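Local coordinates for protein spydx (Streptococcus pyogenes, PDB 2J43) that binds alpha-glucans such as host lung glycogen through paired family 41 carbohydrate-binding modules of a streptococcal pullulanase that probably cleaves alpha-1,6-glucosidic linkages, at residues A[163-174]-A[185-196]. Sequence-based numbering, arbitrary orientation.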
loop_
_atom_site.group_PDB
_atom_site.type_symbol
_atom_site.label_atom_id
_atom_site.label_comp_id
_atom_site.label_asym_id
_atom_site.label_seq_id
_atom_site.Cartn_x
_atom_site.Cartn_y
_atom_site.Cartn_z
ATOM N N LEU A 163 -15.572 9.644 -2.110
ATOM C CA LEU A 163 -15.712 10.439 -0.901
ATOM C C LEU A 163 -16.339 11.820 -1.253
ATOM O O LEU A 163 -16.270 12.273 -2.391
ATOM C CB LEU A 163 -14.336 10.661 -0.244
ATOM C CG LEU A 163 -13.434 9.457 0.071
ATOM C CD1 LEU A 163 -12.085 9.892 0.602
ATOM C CD2 LEU A 163 -14.117 8.642 1.116
ATOM N N LYS A 164 -16.975 12.439 -0.268
ATOM C CA LYS A 164 -17.491 13.786 -0.469
ATOM C C LYS A 164 -16.312 14.767 -0.513
ATOM O O LYS A 164 -15.230 14.489 0.027
ATOM C CB LYS A 164 -18.503 14.162 0.622
ATOM C CG LYS A 164 -19.947 14.098 0.153
ATOM C CD LYS A 164 -20.932 14.562 1.241
ATOM C CE LYS A 164 -22.042 13.529 1.509
ATOM N NZ LYS A 164 -21.778 12.710 2.727
ATOM N N GLU A 165 -16.523 15.894 -1.212
ATOM C CA GLU A 165 -15.602 17.040 -1.186
ATOM C C GLU A 165 -15.422 17.360 0.280
ATOM O O GLU A 165 -16.404 17.420 1.013
ATOM C CB GLU A 165 -16.217 18.272 -1.916
ATOM C CG GLU A 165 -15.493 19.622 -1.733
ATOM C CD GLU A 165 -16.037 20.557 -0.606
ATOM O OE1 GLU A 165 -17.275 20.581 -0.289
ATOM O OE2 GLU A 165 -15.203 21.333 -0.043
ATOM N N GLY A 166 -14.179 17.539 0.713
ATOM C CA GLY A 166 -13.887 17.883 2.092
ATOM C C GLY A 166 -14.095 16.790 3.111
ATOM O O GLY A 166 -14.306 17.070 4.296
ATOM N N ALA A 167 -14.010 15.530 2.670
ATOM C CA ALA A 167 -14.248 14.420 3.582
ATOM C C ALA A 167 -13.202 14.349 4.696
ATOM O O ALA A 167 -11.997 14.490 4.449
ATOM C CB ALA A 167 -14.307 13.083 2.805
ATOM N N ASN A 168 -13.670 14.112 5.912
ATOM C CA ASN A 168 -12.805 13.880 7.078
ATOM C C ASN A 168 -12.899 12.493 7.682
ATOM O O ASN A 168 -11.902 12.000 8.192
ATOM C CB ASN A 168 -13.157 14.836 8.216
ATOM C CG ASN A 168 -12.948 16.277 7.851
ATOM O OD1 ASN A 168 -11.883 16.654 7.358
ATOM N ND2 ASN A 168 -13.965 17.093 8.087
ATOM N N GLU A 169 -14.101 11.894 7.684
ATOM C CA GLU A 169 -14.350 10.637 8.386
ATOM C C GLU A 169 -15.329 9.745 7.596
ATOM O O GLU A 169 -16.270 10.261 6.996
ATOM C CB GLU A 169 -14.908 10.944 9.774
ATOM C CG GLU A 169 -14.764 9.810 10.758
ATOM C CD GLU A 169 -15.025 10.240 12.200
ATOM O OE1 GLU A 169 -14.441 11.254 12.637
ATOM O OE2 GLU A 169 -15.815 9.544 12.890
ATOM N N ILE A 170 -15.028 8.452 7.511
ATOM C CA ILE A 170 -15.930 7.481 6.878
ATOM C C ILE A 170 -16.241 6.409 7.894
ATOM O O ILE A 170 -15.428 6.090 8.738
ATOM C CB ILE A 170 -15.298 6.849 5.580
ATOM C CG1 ILE A 170 -16.246 5.866 4.879
ATOM C CG2 ILE A 170 -14.029 6.073 5.893
ATOM C CD1 ILE A 170 -15.655 5.295 3.571
ATOM N N GLY A 171 -17.454 5.871 7.802
ATOM C CA GLY A 171 -17.836 4.712 8.556
ATOM C C GLY A 171 -18.270 3.664 7.546
ATOM O O GLY A 171 -18.773 3.970 6.457
ATOM N N PHE A 172 -18.051 2.435 7.926
ATOM C CA PHE A 172 -18.495 1.322 7.116
ATOM C C PHE A 172 -18.627 0.043 7.932
ATOM O O PHE A 172 -18.205 -0.075 9.084
ATOM C CB PHE A 172 -17.557 1.135 5.900
ATOM C CG PHE A 172 -16.149 0.749 6.236
ATOM C CD1 PHE A 172 -15.737 -0.598 6.281
ATOM C CD2 PHE A 172 -15.212 1.712 6.510
ATOM C CE1 PHE A 172 -14.420 -0.915 6.578
ATOM C CE2 PHE A 172 -13.882 1.354 6.776
ATOM C CZ PHE A 172 -13.525 0.051 6.808
ATOM N N LEU A 173 -19.269 -0.955 7.319
ATOM C CA LEU A 173 -19.428 -2.236 7.954
ATOM C C LEU A 173 -19.426 -3.300 6.903
ATOM O O LEU A 173 -19.917 -3.078 5.821
ATOM C CB LEU A 173 -20.730 -2.291 8.761
ATOM C CG LEU A 173 -20.804 -3.383 9.813
ATOM C CD1 LEU A 173 -19.714 -3.386 10.884
ATOM C CD2 LEU A 173 -22.196 -3.404 10.522
ATOM N N ILE A 174 -18.849 -4.442 7.199
ATOM C CA ILE A 174 -18.911 -5.559 6.235
ATOM C C ILE A 174 -20.128 -6.417 6.574
ATOM O O ILE A 174 -20.278 -6.878 7.733
ATOM C CB ILE A 174 -17.661 -6.433 6.270
ATOM C CG1 ILE A 174 -16.379 -5.612 6.162
ATOM C CG2 ILE A 174 -17.702 -7.495 5.147
ATOM C CD1 ILE A 174 -16.281 -4.756 4.896
ATOM N N LYS A 185 -24.497 -8.581 10.120
ATOM C CA LYS A 185 -23.225 -7.886 10.442
ATOM C C LYS A 185 -22.115 -8.913 10.688
ATOM O O LYS A 185 -22.211 -9.757 11.584
ATOM C CB LYS A 185 -23.398 -7.022 11.674
ATOM C CG LYS A 185 -24.457 -5.987 11.502
ATOM C CD LYS A 185 -24.561 -5.133 12.787
ATOM C CE LYS A 185 -25.375 -3.947 12.587
ATOM N NZ LYS A 185 -25.347 -3.038 13.812
ATOM N N VAL A 186 -21.050 -8.882 9.895
ATOM C CA VAL A 186 -20.012 -9.907 10.009
ATOM C C VAL A 186 -19.386 -9.829 11.401
ATOM O O VAL A 186 -19.102 -10.869 12.024
ATOM C CB VAL A 186 -18.973 -9.787 8.883
ATOM C CG1 VAL A 186 -17.771 -10.704 9.143
ATOM C CG2 VAL A 186 -19.625 -10.183 7.603
ATOM N N GLN A 187 -19.189 -8.629 11.856
ATOM C CA GLN A 187 -19.029 -8.343 13.286
ATOM C C GLN A 187 -19.769 -7.048 13.632
ATOM O O GLN A 187 -20.108 -6.255 12.764
ATOM C CB GLN A 187 -17.527 -8.332 13.643
ATOM C CG GLN A 187 -16.676 -7.307 12.894
ATOM C CD GLN A 187 -16.912 -5.902 13.354
ATOM O OE1 GLN A 187 -17.075 -4.964 12.546
ATOM N NE2 GLN A 187 -16.927 -5.724 14.677
ATOM N N PRO A 188 -20.082 -6.830 14.912
ATOM C CA PRO A 188 -21.033 -5.776 15.268
ATOM C C PRO A 188 -20.554 -4.347 15.386
ATOM O O PRO A 188 -21.378 -3.455 15.520
ATOM C CB PRO A 188 -21.604 -6.264 16.633
ATOM C CG PRO A 188 -20.639 -7.168 17.178
ATOM C CD PRO A 188 -19.680 -7.628 16.072
ATOM N N LYS A 189 -19.261 -4.100 15.376
ATOM C CA LYS A 189 -18.826 -2.750 15.636
ATOM C C LYS A 189 -18.525 -2.068 14.327
ATOM O O LYS A 189 -17.783 -2.576 13.495
ATOM C CB LYS A 189 -17.606 -2.748 16.558
ATOM C CG LYS A 189 -17.959 -2.752 18.069
ATOM C CD LYS A 189 -16.826 -3.377 18.906
ATOM C CE LYS A 189 -17.282 -4.572 19.788
ATOM N NZ LYS A 189 -16.442 -5.777 19.440
ATOM N N ASP A 190 -19.067 -0.886 14.187
ATOM C CA ASP A 190 -18.825 -0.056 13.019
ATOM C C ASP A 190 -17.345 0.248 12.864
ATOM O O ASP A 190 -16.667 0.608 13.846
ATOM C CB ASP A 190 -19.524 1.255 13.182
ATOM C CG ASP A 190 -21.042 1.171 13.008
ATOM O OD1 ASP A 190 -21.568 0.171 12.461
ATOM O OD2 ASP A 190 -21.758 2.157 13.326
ATOM N N TYR A 191 -16.851 0.137 11.643
ATOM C CA TYR A 191 -15.499 0.588 11.331
ATOM C C TYR A 191 -15.501 2.064 11.069
ATOM O O TYR A 191 -16.301 2.565 10.317
ATOM C CB TYR A 191 -14.994 -0.097 10.071
ATOM C CG TYR A 191 -14.795 -1.552 10.190
ATOM C CD1 TYR A 191 -13.761 -2.061 10.918
ATOM C CD2 TYR A 191 -15.647 -2.454 9.548
ATOM C CE1 TYR A 191 -13.545 -3.413 11.029
ATOM C CE2 TYR A 191 -15.455 -3.779 9.614
ATOM C CZ TYR A 191 -14.421 -4.302 10.372
ATOM O OH TYR A 191 -14.295 -5.661 10.444
ATOM N N LEU A 192 -14.545 2.778 11.660
ATOM C CA LEU A 192 -14.434 4.205 11.482
ATOM C C LEU A 192 -13.022 4.533 11.016
ATOM O O LEU A 192 -12.053 3.963 11.520
ATOM C CB LEU A 192 -14.713 4.901 12.830
ATOM C CG LEU A 192 -15.990 5.733 12.994
ATOM C CD1 LEU A 192 -17.253 5.185 12.250
ATOM C CD2 LEU A 192 -16.289 5.948 14.507
ATOM N N PHE A 193 -12.918 5.424 10.042
ATOM C CA PHE A 193 -11.603 5.847 9.547
ATOM C C PHE A 193 -11.562 7.314 9.275
ATOM O O PHE A 193 -12.379 7.855 8.582
ATOM C CB PHE A 193 -11.227 5.063 8.279
ATOM C CG PHE A 193 -9.799 5.285 7.829
ATOM C CD1 PHE A 193 -8.745 4.743 8.559
ATOM C CD2 PHE A 193 -9.534 5.996 6.691
ATOM C CE1 PHE A 193 -7.430 4.964 8.147
ATOM C CE2 PHE A 193 -8.223 6.203 6.260
ATOM C CZ PHE A 193 -7.187 5.674 6.991
ATOM N N LYS A 194 -10.526 7.984 9.790
ATOM C CA LYS A 194 -10.416 9.432 9.630
ATOM C C LYS A 194 -8.995 9.910 9.285
ATOM O O LYS A 194 -8.647 11.045 9.597
ATOM C CB LYS A 194 -10.891 10.127 10.927
ATOM C CG LYS A 194 -10.165 9.701 12.192
ATOM C CD LYS A 194 -10.108 10.833 13.234
ATOM C CE LYS A 194 -11.377 10.969 14.042
ATOM N NZ LYS A 194 -11.146 11.818 15.274
ATOM N N GLU A 195 -8.180 9.066 8.669
ATOM C CA GLU A 195 -6.862 9.491 8.175
ATOM C C GLU A 195 -6.872 9.593 6.639
ATOM O O GLU A 195 -5.989 9.080 5.965
ATOM C CB GLU A 195 -5.754 8.504 8.635
ATOM C CG GLU A 195 -5.871 7.912 10.041
ATOM C CD GLU A 195 -4.664 7.043 10.430
ATOM O OE1 GLU A 195 -4.337 6.021 9.753
ATOM O OE2 GLU A 195 -4.012 7.402 11.428
ATOM N N LEU A 196 -7.877 10.251 6.062
ATOM C CA LEU A 196 -8.023 10.261 4.595
ATOM C C LEU A 196 -6.954 11.021 3.790
ATOM O O LEU A 196 -6.868 10.860 2.569
ATOM C CB LEU A 196 -9.397 10.781 4.186
ATOM C CG LEU A 196 -10.629 10.057 4.734
ATOM C CD1 LEU A 196 -11.890 10.891 4.429
ATOM C CD2 LEU A 196 -10.772 8.658 4.164
HETATM O O HOH W 1 -9.465 12.600 7.076
#
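An antiparallel edge pairing, in which strand 191-193 borders strand 170-176 in the second beta-sandwich module, joins I170 to F193 and F172 to Y191 as hydrogen-bonded pairs. Both amides of each pair are used: I170 N meets F193 O at 2.9 Å with an N-H...O angle of 169°, and Y191 N reaches F172 O at 2.9 Å. Between them lies the non-hydrogen-bonded pair G171-L192, where G171 CA comes 3.2 Å from Y191 O in a CA-H...O contact.

On the face carrying I170, F172, Y191 and F193, the aromatic pair illustrates how neighbouring rings can pack without a full stack. F172 CG stands between its backbone N and carbonyl carbon (chi1 65°), which swings the ring toward the partner strand and under Y191 CB; that methylene sits over the ring centre, 3.6 Å from the centroid, as a CH-pi contact. The tyrosine ring itself is slid aside, its plane 23° from that of F172, and barely overlaps it. Its OH is bound by the carbonyl of D208.

The contact continues beyond the paired strands at both ends. V186 N donates to I174 O, while L173 sets CD1 into the bend of 187-190, 3.3 Å from K189 O, and lays CD2 across the aliphatic part of K185. At the other end, L196 reaches CD1 to A167 CB (3.6 Å), and a water accepts from L196 N and donates to N168 O. E169 runs alongside K194, but its carboxylate is salt-bridged to K134.

Strand 128-134 flanks 170-176 on its other side, and F172 and Y191 both pack on V204 of strand 201-205, F172 also on I116 of strand 113-119, consistent with a sheet that curls round a shared core.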